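Local coordinates for glycoside hydrolase family protein (Novosphingobium sp. PP1Y, PDB 6Q2F), which probably hydrolyses alpha-L-rhamnosidic bonds, releasing L-rhamnose from rhamnosylated compounds, in the manner of alpha-L-rhamnosidases, at residues E982-L988 / P1135-E1140; L660-D665 / W714-I718; V1094-N1100 / L1127-L1132; Q620-D625 / L744-D750. All coordinates share one frame; numbering follows the deposited sequence.

Two nested pairs of contacts follow one another along the chain. Contact 4 opens first, at helix 620-636 of the (beta/alpha)8 barrel, and closes at the short helix 744-747. Inside that loop, contact 2 joins two outer barrel helices, 657-670 and 712-726; its nearest atoms lie about 8 Å from contact 4. Much later, contact 1 opens at strand 983-987 and closes with the end of strand 1131-1140. Contact 3 is nested within it and uses the start of the same strand, so the two hold successive parts of the C-terminal beta sandwich. No loops cross. Contact 3 also approaches contact 2 to about 8 Å between nearest atoms, where sandwich and barrel meet.

Contact 1 of 4, residues E982-L988 / P1135-E1140; sequences ERAVATL and PVRLIE
Val985 and Ala986 both face Leu1138, a classic beta bulge in the antiparallel pairing of edge strand 983-987 with strand 1131-1140 of the C-terminal sandwich. Backbone bonds carry the pairing. Leu1138 O accepts from Val985 N at 2.8 Å, while Leu1138 N donates to Ala986 O at 2.9 Å, so one residue serves the two bulge residues. Before the bulge, Glu1140 N bonds to Arg983 O, and the return bond from Arg983 N to Glu1140 O is weak; beyond it, Leu988 N reaches Val1136 O at 2.6 Å.

Apolar contacts collect on the buried side. Leu988 CD1 meets Leu1138 CD1 at 3.9 Å, the two chains lying roughly at right angles, and Leu988 CB rests on Val1136 CB. Branched aliphatic chains suit this place, because Phe1035 of the second sheet packs on both leucines. Small Ala984 and Ala986 add little bulk to the exposed edge strand.

Glutamates serve here through their carbon chains as well. Val985 CG1 lies anti to the backbone N (chi1 175°), leaving CG2 against Glu1140 CG at 3.3 Å; the carboxylate continues past it to a salt bridge with Arg1045. Glu982 lays CG on Ile1139 CG2 at 3.6 Å. At the far end, one water donates to Leu988 O at 2.8 Å and accepts from Val1136 N at 2.9 Å.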
# COMPACT_ATOMS: atom_id res chain seq x y z
N GLU A 982 -45.58 -1.08 -0.00
CA GLU A 982 -45.34 0.16 0.72
C GLU A 982 -46.57 1.05 0.60
O GLU A 982 -47.23 1.07 -0.44
CB GLU A 982 -44.13 0.91 0.16
CG GLU A 982 -42.95 1.03 1.09
CD GLU A 982 -41.86 1.92 0.52
OE1 GLU A 982 -42.13 3.11 0.25
OE2 GLU A 982 -40.73 1.41 0.32
N ARG A 983 -46.87 1.78 1.66
CA ARG A 983 -48.00 2.70 1.60
C ARG A 983 -47.71 3.91 2.48
O ARG A 983 -47.58 3.78 3.70
CB ARG A 983 -49.30 2.02 2.04
CG ARG A 983 -50.47 2.98 2.14
CD ARG A 983 -51.81 2.26 2.20
NE ARG A 983 -52.82 3.09 2.85
CZ ARG A 983 -53.55 4.02 2.23
NH1 ARG A 983 -53.40 4.25 0.93
NH2 ARG A 983 -54.45 4.72 2.91
N ALA A 984 -47.60 5.08 1.85
CA ALA A 984 -47.52 6.33 2.59
C ALA A 984 -48.80 6.53 3.39
O ALA A 984 -49.90 6.40 2.86
CB ALA A 984 -47.28 7.50 1.64
N VAL A 985 -48.63 6.83 4.67
CA VAL A 985 -49.74 6.99 5.60
C VAL A 985 -49.95 8.45 5.97
O VAL A 985 -51.09 8.90 6.14
CB VAL A 985 -49.49 6.12 6.85
CG1 VAL A 985 -50.57 6.33 7.92
CG2 VAL A 985 -49.42 4.64 6.45
N ALA A 986 -48.85 9.20 6.09
CA ALA A 986 -48.91 10.63 6.34
C ALA A 986 -47.57 11.24 5.96
O ALA A 986 -46.54 10.55 5.93
CB ALA A 986 -49.24 10.94 7.80
N THR A 987 -47.60 12.54 5.66
CA THR A 987 -46.40 13.34 5.53
C THR A 987 -46.35 14.26 6.74
O THR A 987 -47.31 14.99 7.01
CB THR A 987 -46.41 14.15 4.24
OG1 THR A 987 -46.25 13.27 3.12
CG2 THR A 987 -45.27 15.18 4.25
N LEU A 988 -45.25 14.25 7.48
CA LEU A 988 -45.15 15.12 8.62
C LEU A 988 -44.67 16.48 8.17
O LEU A 988 -43.55 16.84 8.38
CB LEU A 988 -44.22 14.55 9.65
CG LEU A 988 -44.63 13.18 10.14
CD1 LEU A 988 -43.89 12.83 11.39
CD2 LEU A 988 -46.11 13.10 10.40
N PRO A 1135 -38.96 15.32 2.39
CA PRO A 1135 -40.10 15.29 3.32
C PRO A 1135 -40.05 14.10 4.28
O PRO A 1135 -39.43 13.07 3.98
CB PRO A 1135 -41.30 15.18 2.37
CG PRO A 1135 -40.77 14.38 1.22
CD PRO A 1135 -39.31 14.78 1.07
N VAL A 1136 -40.65 14.27 5.45
CA VAL A 1136 -40.70 13.24 6.48
C VAL A 1136 -42.04 12.52 6.34
O VAL A 1136 -43.10 13.15 6.43
CB VAL A 1136 -40.54 13.83 7.88
CG1 VAL A 1136 -40.55 12.71 8.92
CG2 VAL A 1136 -39.24 14.66 7.98
N ARG A 1137 -41.99 11.20 6.13
CA ARG A 1137 -43.18 10.43 5.82
C ARG A 1137 -43.28 9.21 6.72
O ARG A 1137 -42.27 8.60 7.09
CB ARG A 1137 -43.19 9.98 4.36
CG ARG A 1137 -43.09 11.12 3.38
CD ARG A 1137 -43.21 10.57 1.98
NE ARG A 1137 -42.23 9.53 1.76
CZ ARG A 1137 -42.20 8.74 0.70
NH1 ARG A 1137 -43.12 8.90 -0.25
NH2 ARG A 1137 -41.26 7.82 0.58
N LEU A 1138 -44.51 8.88 7.10
CA LEU A 1138 -44.83 7.62 7.74
C LEU A 1138 -45.28 6.65 6.67
O LEU A 1138 -46.11 6.99 5.81
CB LEU A 1138 -45.94 7.79 8.79
CG LEU A 1138 -45.56 8.21 10.21
CD1 LEU A 1138 -44.44 9.21 10.20
CD2 LEU A 1138 -46.76 8.79 10.92
N ILE A 1139 -44.75 5.43 6.72
CA ILE A 1139 -44.96 4.43 5.68
C ILE A 1139 -45.29 3.09 6.32
O ILE A 1139 -44.53 2.59 7.16
CB ILE A 1139 -43.72 4.31 4.77
CG1 ILE A 1139 -43.43 5.63 4.04
CG2 ILE A 1139 -43.93 3.19 3.76
CD1 ILE A 1139 -42.09 5.59 3.30
N GLU A 1140 -46.38 2.48 5.89
CA GLU A 1140 -46.78 1.19 6.37
C GLU A 1140 -46.53 0.08 5.36
O GLU A 1140 -46.60 0.30 4.18
CB GLU A 1140 -48.26 1.19 6.72
CG GLU A 1140 -48.57 1.83 8.06
CD GLU A 1140 -50.02 1.70 8.51
OE1 GLU A 1140 -50.73 2.73 8.47
OE2 GLU A 1140 -50.43 0.59 8.89
O HOH W 1 -42.22 16.60 5.93

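Contact 2 of 4, residues L660-D665 / W714-I718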
# COMPACT_ATOMS: atom_id res chain seq x y z
N LEU A 660 -18.68 8.43 3.57
CA LEU A 660 -17.61 7.49 3.76
C LEU A 660 -18.00 6.06 3.47
O LEU A 660 -17.12 5.21 3.31
CB LEU A 660 -17.09 7.58 5.20
CG LEU A 660 -16.61 8.97 5.60
CD1 LEU A 660 -16.24 9.00 7.09
CD2 LEU A 660 -15.42 9.37 4.74
N LYS A 661 -19.30 5.76 3.39
CA LYS A 661 -19.74 4.37 3.36
C LYS A 661 -19.13 3.61 2.18
O LYS A 661 -18.61 2.50 2.35
CB LYS A 661 -21.27 4.31 3.29
CG LYS A 661 -21.86 2.93 3.42
CD LYS A 661 -23.34 3.00 3.04
CE LYS A 661 -24.02 1.64 3.10
NZ LYS A 661 -23.35 0.58 2.25
N ARG A 662 -19.18 4.20 0.99
CA ARG A 662 -18.64 3.55 -0.20
C ARG A 662 -17.14 3.24 -0.07
O ARG A 662 -16.66 2.29 -0.70
CB ARG A 662 -18.88 4.43 -1.43
CG ARG A 662 -18.39 5.85 -1.27
CD ARG A 662 -18.87 6.79 -2.39
NE ARG A 662 -17.85 6.83 -3.41
CZ ARG A 662 -17.09 7.87 -3.71
NH1 ARG A 662 -17.26 9.04 -3.10
NH2 ARG A 662 -16.17 7.74 -4.65
N PHE A 663 -16.39 4.03 0.72
CA PHE A 663 -14.96 3.74 0.87
C PHE A 663 -14.75 2.49 1.72
O PHE A 663 -14.06 1.55 1.31
CB PHE A 663 -14.21 4.94 1.48
CG PHE A 663 -14.38 6.22 0.70
CD1 PHE A 663 -14.27 6.20 -0.68
CD2 PHE A 663 -14.66 7.42 1.35
CE1 PHE A 663 -14.45 7.37 -1.42
CE2 PHE A 663 -14.84 8.59 0.62
CZ PHE A 663 -14.74 8.57 -0.77
N ILE A 664 -15.41 2.42 2.89
CA ILE A 664 -15.25 1.29 3.81
C ILE A 664 -15.83 0.02 3.21
O ILE A 664 -15.35 -1.08 3.48
CB ILE A 664 -15.88 1.61 5.18
CG1 ILE A 664 -15.12 0.87 6.29
CG2 ILE A 664 -17.39 1.33 5.22
CD1 ILE A 664 -13.77 1.53 6.61
N ASP A 665 -16.91 0.16 2.42
CA ASP A 665 -17.46 -1.00 1.72
C ASP A 665 -16.48 -1.53 0.69
O ASP A 665 -16.35 -2.74 0.50
CB ASP A 665 -18.81 -0.63 1.07
CG ASP A 665 -19.91 -0.34 2.11
OD1 ASP A 665 -19.71 -0.61 3.32
OD2 ASP A 665 -20.99 0.16 1.73
N TRP A 714 -22.32 4.68 13.09
CA TRP A 714 -21.34 4.49 12.02
C TRP A 714 -20.27 3.49 12.43
O TRP A 714 -19.96 2.55 11.69
CB TRP A 714 -20.74 5.86 11.65
CG TRP A 714 -19.47 5.90 10.80
CD1 TRP A 714 -18.28 6.51 11.13
CD2 TRP A 714 -19.26 5.34 9.48
NE1 TRP A 714 -17.37 6.36 10.12
CE2 TRP A 714 -17.94 5.67 9.09
CE3 TRP A 714 -20.07 4.62 8.59
CZ2 TRP A 714 -17.41 5.27 7.86
CZ3 TRP A 714 -19.53 4.22 7.36
CH2 TRP A 714 -18.22 4.55 7.02
N VAL A 715 -19.70 3.64 13.62
CA VAL A 715 -18.68 2.70 14.08
C VAL A 715 -19.29 1.31 14.25
O VAL A 715 -18.64 0.30 13.95
CB VAL A 715 -18.01 3.22 15.36
CG1 VAL A 715 -16.97 2.23 15.88
CG2 VAL A 715 -17.37 4.60 15.11
N ASP A 716 -20.54 1.24 14.71
CA ASP A 716 -21.21 -0.06 14.83
C ASP A 716 -21.36 -0.72 13.47
O ASP A 716 -21.26 -1.94 13.34
CB ASP A 716 -22.60 0.12 15.47
CG ASP A 716 -22.55 0.25 16.98
OD1 ASP A 716 -21.58 -0.18 17.62
OD2 ASP A 716 -23.55 0.75 17.53
N TYR A 717 -21.64 0.07 12.44
CA TYR A 717 -21.73 -0.47 11.09
C TYR A 717 -20.41 -1.09 10.68
O TYR A 717 -20.37 -2.19 10.11
CB TYR A 717 -22.14 0.65 10.14
CG TYR A 717 -22.04 0.31 8.67
CD1 TYR A 717 -20.84 0.48 7.97
CD2 TYR A 717 -23.14 -0.19 7.99
CE1 TYR A 717 -20.77 0.18 6.62
CE2 TYR A 717 -23.07 -0.49 6.66
CZ TYR A 717 -21.89 -0.31 5.98
OH TYR A 717 -21.86 -0.61 4.65
N ILE A 718 -19.30 -0.40 10.98
CA ILE A 718 -17.98 -0.93 10.67
C ILE A 718 -17.68 -2.16 11.52
O ILE A 718 -17.15 -3.16 11.03
CB ILE A 718 -16.93 0.16 10.86
CG1 ILE A 718 -17.18 1.31 9.87
CG2 ILE A 718 -15.51 -0.44 10.73
CD1 ILE A 718 -16.38 2.61 10.19
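Lys661 meets both aromatic residues of helix 712-726, Trp714 and Tyr717, as it runs along its own helix, 657-670. Its CB lies 4.4 Å from Trp714 CZ3. The next carbon, CG, already approaches the phenol, 3.7 Å from Tyr717 OH. CD carries the extended chain onward, and CE passes 3.5 Å from Tyr717 OH. A bend at the last torsion (chi4 -56°) then turns the ammonium back: Lys661 NZ donates to Tyr717 OH at 3.1 Å and forms a salt bridge with Asp665 OD2, one helical turn on. The carbonyl of Asp959 takes a further bond from NZ.

Beside this polar group the helices pack through hydrocarbon. They run nearly parallel, 19° apart, as neighbours on the outside of the (beta/alpha)8 barrel. Their axes stand 11.8 Å apart, a wide separation that large aromatic side chains suit. Leu660 CB touches Trp714 CZ2 at 3.5 Å. Ile664 CG2, in the crowded position between the backbone N and carbonyl carbon, meets Trp714 CH2 and lies at the edge of the Tyr717 ring. Trp1071 packs edge-to-face with both aromatic rings.

Tyr717 OH donates in turn to the syn lone pair of Asp665 OD1 at 2.5 Å. The phenol thus accepts from the lysine and gives to the aspartate. In this buried setting the carboxylate probably balances the ammonium charge, while the tyrosine links the ion pair to the second helix.

Contact 3 of 4, residues V1094-N1100 / L1127-L1132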
# COMPACT_ATOMS: atom_id res chain seq x y z
N VAL A 1094 -30.29 16.05 14.29
CA VAL A 1094 -29.57 16.04 13.02
C VAL A 1094 -28.20 16.68 13.23
O VAL A 1094 -28.11 17.80 13.74
CB VAL A 1094 -30.32 16.77 11.91
CG1 VAL A 1094 -29.50 16.68 10.62
CG2 VAL A 1094 -31.71 16.17 11.72
N ALA A 1095 -27.16 15.96 12.83
CA ALA A 1095 -25.79 16.45 12.84
C ALA A 1095 -25.33 16.67 11.40
O ALA A 1095 -25.66 15.87 10.52
CB ALA A 1095 -24.86 15.45 13.53
N ASN A 1096 -24.57 17.73 11.18
CA ASN A 1096 -23.94 17.96 9.88
C ASN A 1096 -22.42 18.05 10.10
O ASN A 1096 -21.92 17.75 11.18
CB ASN A 1096 -24.50 19.22 9.22
CG ASN A 1096 -24.28 20.46 10.05
OD1 ASN A 1096 -23.98 20.37 11.24
ND2 ASN A 1096 -24.44 21.63 9.43
N THR A 1097 -21.70 18.47 9.06
CA THR A 1097 -20.25 18.64 9.14
C THR A 1097 -19.90 20.07 9.58
O THR A 1097 -20.75 20.96 9.65
CB THR A 1097 -19.59 18.37 7.79
OG1 THR A 1097 -20.02 19.35 6.84
CG2 THR A 1097 -19.91 16.95 7.27
N TRP A 1098 -18.61 20.27 9.87
CA TRP A 1098 -18.10 21.60 10.20
C TRP A 1098 -18.02 22.54 9.01
O TRP A 1098 -17.66 23.70 9.21
CB TRP A 1098 -16.70 21.50 10.80
CG TRP A 1098 -16.69 21.26 12.26
CD1 TRP A 1098 -16.29 20.11 12.90
CD2 TRP A 1098 -17.11 22.17 13.28
NE1 TRP A 1098 -16.43 20.27 14.27
CE2 TRP A 1098 -16.93 21.53 14.52
CE3 TRP A 1098 -17.61 23.48 13.26
CZ2 TRP A 1098 -17.24 22.14 15.74
CZ3 TRP A 1098 -17.91 24.10 14.48
CH2 TRP A 1098 -17.73 23.43 15.70
N VAL A 1099 -18.32 22.07 7.80
CA VAL A 1099 -18.00 22.83 6.59
C VAL A 1099 -18.68 24.20 6.63
O VAL A 1099 -18.06 25.24 6.33
CB VAL A 1099 -18.40 22.04 5.34
CG1 VAL A 1099 -18.34 22.91 4.09
CG2 VAL A 1099 -17.51 20.82 5.19
N ASN A 1100 -19.97 24.23 6.99
CA ASN A 1100 -20.75 25.44 6.83
C ASN A 1100 -20.34 26.50 7.84
O ASN A 1100 -20.26 27.69 7.51
CB ASN A 1100 -22.25 25.12 6.96
CG ASN A 1100 -22.81 24.39 5.73
OD1 ASN A 1100 -22.10 24.14 4.76
ND2 ASN A 1100 -24.10 24.06 5.79
N LEU A 1127 -22.15 26.02 0.33
CA LEU A 1127 -22.51 25.31 1.55
C LEU A 1127 -22.98 23.89 1.25
O LEU A 1127 -23.39 23.56 0.14
CB LEU A 1127 -23.61 26.05 2.30
CG LEU A 1127 -23.28 27.46 2.77
CD1 LEU A 1127 -24.49 28.05 3.50
CD2 LEU A 1127 -22.06 27.43 3.67
N ARG A 1128 -22.89 23.01 2.28
CA ARG A 1128 -23.47 21.69 2.13
C ARG A 1128 -24.93 21.71 2.59
O ARG A 1128 -25.27 22.44 3.53
CB ARG A 1128 -22.70 20.65 2.95
CG ARG A 1128 -21.32 20.31 2.38
CD ARG A 1128 -20.50 19.45 3.32
NE ARG A 1128 -21.22 18.25 3.74
CZ ARG A 1128 -20.85 17.00 3.45
NH1 ARG A 1128 -19.75 16.75 2.74
NH2 ARG A 1128 -21.59 15.99 3.90
N PRO A 1129 -25.82 20.95 1.97
CA PRO A 1129 -27.20 20.89 2.48
C PRO A 1129 -27.18 20.49 3.95
O PRO A 1129 -26.42 19.61 4.36
CB PRO A 1129 -27.86 19.82 1.60
CG PRO A 1129 -26.97 19.71 0.39
CD PRO A 1129 -25.59 19.95 0.91
N SER A 1130 -28.00 21.17 4.76
CA SER A 1130 -27.93 21.04 6.20
C SER A 1130 -29.31 20.83 6.81
O SER A 1130 -30.30 21.42 6.36
CB SER A 1130 -27.29 22.30 6.81
OG SER A 1130 -27.08 22.12 8.19
N GLY A 1131 -29.37 19.99 7.84
CA GLY A 1131 -30.56 19.81 8.65
C GLY A 1131 -31.49 18.74 8.13
O GLY A 1131 -31.14 17.88 7.30
N LEU A 1132 -32.72 18.79 8.65
CA LEU A 1132 -33.78 17.86 8.27
C LEU A 1132 -34.52 18.47 7.09
O LEU A 1132 -35.38 19.34 7.26
CB LEU A 1132 -34.73 17.61 9.45
CG LEU A 1132 -35.90 16.62 9.21
CD1 LEU A 1132 -35.38 15.27 8.70
CD2 LEU A 1132 -36.70 16.41 10.47
O HOH W 2 -24.41 20.91 6.16
O HOH W 3 -22.64 18.76 6.20
O HOH W 4 -25.65 24.89 8.24
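Asn1100 grips the backbone of Arg1128 with both ends of its amide. Its OD1 accepts from Arg1128 N at 2.8 Å, in the carbonyl plane and on a lone pair; its ND2 donates to Arg1128 O at 3.0 Å, along a nearly straight path of 174°. Asparagine suits this place because one flat group offers an acceptor and a donor to a single extended residue, and the two bonds fix the amide's rotation. Leu1127 shelters the oxygen with CB and CD2, and a water joins Asn1100 ND2 to Ser1130 OG.

Arg1128 sends its side chain back over the first segment. Its CD packs on Val1099 CG2 at 3.8 Å, then a bend at chi3 (54°) brings the guanidinium under Thr1097, whose CG2 sits 3.7 Å above one face, offset toward the rim. Water accepts from both Arg1128 NE and Thr1097 N. The far end, NH2, makes salt bridges with Asp1056 and with Asp659, the latter on helix 657-670 of the barrel. A long cationic chain is apt here: its carbons lie against the apolar parts of Val1099 and Thr1097 while its tip binds acids from two domains.

Val1094 packs against the start of strand 1131-1140. CG1 lies 3.8 Å from Gly1131 CA, close to bare backbone, and CG2 meets Leu1132 CB at 4.0 Å. Strands 1086-1095 and 1131-1140 belong to different sheets, so these apolar contacts bridge the interior of a beta sandwich, consistent with the galactose-binding-like fold of glycoside hydrolase family 2 proteins.

Contact 4 of 4, residues Q620-D625 / L744-D750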
# COMPACT_ATOMS: atom_id res chain seq x y z
N GLN A 620 -5.40 2.65 -7.96
CA GLN A 620 -5.26 1.22 -8.24
C GLN A 620 -4.21 0.57 -7.34
O GLN A 620 -4.41 -0.56 -6.88
CB GLN A 620 -4.91 1.01 -9.71
CG GLN A 620 -6.05 1.46 -10.65
CD GLN A 620 -7.35 0.73 -10.37
OE1 GLN A 620 -7.37 -0.48 -10.19
NE2 GLN A 620 -8.44 1.48 -10.32
N THR A 621 -3.11 1.27 -7.04
CA THR A 621 -2.07 0.65 -6.23
C THR A 621 -2.61 0.25 -4.86
O THR A 621 -2.11 -0.71 -4.25
CB THR A 621 -0.87 1.60 -6.09
OG1 THR A 621 0.20 0.92 -5.43
CG2 THR A 621 -1.24 2.88 -5.31
N LEU A 622 -3.63 0.95 -4.38
CA LEU A 622 -4.20 0.65 -3.07
C LEU A 622 -5.15 -0.53 -3.12
O LEU A 622 -5.36 -1.20 -2.10
CB LEU A 622 -4.91 1.90 -2.52
CG LEU A 622 -3.97 3.11 -2.35
CD1 LEU A 622 -4.67 4.27 -1.64
CD2 LEU A 622 -2.76 2.70 -1.56
N ILE A 623 -5.76 -0.79 -4.27
CA ILE A 623 -6.52 -2.03 -4.46
C ILE A 623 -5.58 -3.22 -4.39
O ILE A 623 -5.80 -4.17 -3.64
CB ILE A 623 -7.29 -1.99 -5.80
CG1 ILE A 623 -8.23 -0.78 -5.90
CG2 ILE A 623 -7.99 -3.32 -6.04
CD1 ILE A 623 -9.26 -0.65 -4.78
N ALA A 624 -4.49 -3.18 -5.17
CA ALA A 624 -3.47 -4.23 -5.11
C ALA A 624 -2.90 -4.36 -3.70
O ALA A 624 -2.70 -5.48 -3.21
CB ALA A 624 -2.36 -3.94 -6.12
N ASP A 625 -2.65 -3.23 -3.04
CA ASP A 625 -2.10 -3.25 -1.68
C ASP A 625 -3.00 -4.04 -0.74
O ASP A 625 -2.53 -4.90 0.02
CB ASP A 625 -1.92 -1.81 -1.19
CG ASP A 625 -1.21 -1.72 0.16
OD1 ASP A 625 -0.37 -2.60 0.46
OD2 ASP A 625 -1.52 -0.78 0.93
N LEU A 744 2.95 -6.78 -6.07
CA LEU A 744 1.57 -6.57 -6.49
C LEU A 744 1.27 -5.09 -6.71
O LEU A 744 0.63 -4.72 -7.70
CB LEU A 744 0.62 -7.17 -5.46
CG LEU A 744 0.65 -8.70 -5.39
CD1 LEU A 744 0.01 -9.20 -4.11
CD2 LEU A 744 -0.10 -9.29 -6.59
N THR A 745 1.76 -4.22 -5.81
CA THR A 745 1.59 -2.78 -6.04
C THR A 745 2.41 -2.31 -7.23
O THR A 745 2.18 -1.21 -7.72
CB THR A 745 1.99 -1.97 -4.81
OG1 THR A 745 3.30 -2.37 -4.35
CG2 THR A 745 0.98 -2.17 -3.67
N GLY A 746 3.37 -3.11 -7.68
CA GLY A 746 4.12 -2.81 -8.88
C GLY A 746 3.39 -3.31 -10.11
O GLY A 746 3.13 -2.54 -11.04
N LEU A 747 3.03 -4.60 -10.12
CA LEU A 747 2.33 -5.15 -11.28
C LEU A 747 1.05 -4.39 -11.55
O LEU A 747 0.71 -4.12 -12.71
CB LEU A 747 2.01 -6.63 -11.05
CG LEU A 747 3.12 -7.69 -11.04
CD1 LEU A 747 2.56 -9.02 -10.53
CD2 LEU A 747 3.73 -7.86 -12.45
N TYR A 748 0.33 -4.03 -10.50
CA TYR A 748 -1.02 -3.50 -10.61
C TYR A 748 -1.12 -2.11 -9.97
O TYR A 748 -2.20 -1.70 -9.53
CB TYR A 748 -2.00 -4.50 -9.98
CG TYR A 748 -1.79 -5.89 -10.54
CD1 TYR A 748 -1.88 -6.13 -11.91
CD2 TYR A 748 -1.47 -6.96 -9.71
CE1 TYR A 748 -1.66 -7.39 -12.44
CE2 TYR A 748 -1.27 -8.24 -10.22
CZ TYR A 748 -1.36 -8.44 -11.58
OH TYR A 748 -1.14 -9.70 -12.11
N GLY A 749 0.00 -1.39 -9.93
CA GLY A 749 0.04 -0.05 -9.39
C GLY A 749 -0.72 0.96 -10.22
O GLY A 749 -1.25 1.93 -9.67
N ASP A 750 -0.80 0.73 -11.53
CA ASP A 750 -1.51 1.61 -12.44
C ASP A 750 -2.70 0.94 -13.09
O ASP A 750 -3.80 1.52 -13.11
CB ASP A 750 -0.54 2.11 -13.52
CG ASP A 750 0.60 2.91 -12.95
OD1 ASP A 750 0.34 3.91 -12.24
OD2 ASP A 750 1.76 2.55 -13.20
O HOH W 5 -4.73 -2.37 -9.04
O HOH W 6 -2.45 3.98 -8.24
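Leu744 meets Ala624 where the short helix 744-747 packs against helix 620-636, which follows strand 604-610 of the (beta/alpha)8 barrel. Leu744 O lies 3.5 Å from Ala624 CB, a methyl small enough for the two helices to approach closely. Asp595 receives hydrogen bonds from the backbone N-H groups of Leu744 and Thr745, tying down this helix start.

Thr745 comes next. Its CG2, anti to the carbonyl carbon, reaches Asp625 CB at 3.8 Å and also touches Thr621 OG1, which lies 3.5 Å from Thr745 CB. The beta-branched threonines thus supply methyl and hydroxyl at once: Thr745 OG1 bonds to His588 O, and Thr621 OG1 bonds to Glu586 O and His588 N. Glu586 is a sodium ligand, so Thr621 is a second-shell residue that probably steadies the backbone next to the metal site. Asp625, paired with Arg599, has its side chain about 7 Å from the sodium ion.

Farther along, Tyr748 leaves helical geometry; its CB rests on Ala624 CB at 3.9 Å while the ring turns from the contact. Gly749 sits opposite Thr621. Glycine suits this tight turn, where Gly749 CA lies 3.0 Å from Thr745 O. Asp750 adds its carbonyl, with O 3.3 Å from Gln620 CG, and sends its carboxylate to Arg392 and His588.

Direct hydrogen bonds are absent across the contact, and water fills that role: one molecule accepts from Thr621 N and donates to Gly749 O at 2.8 Å.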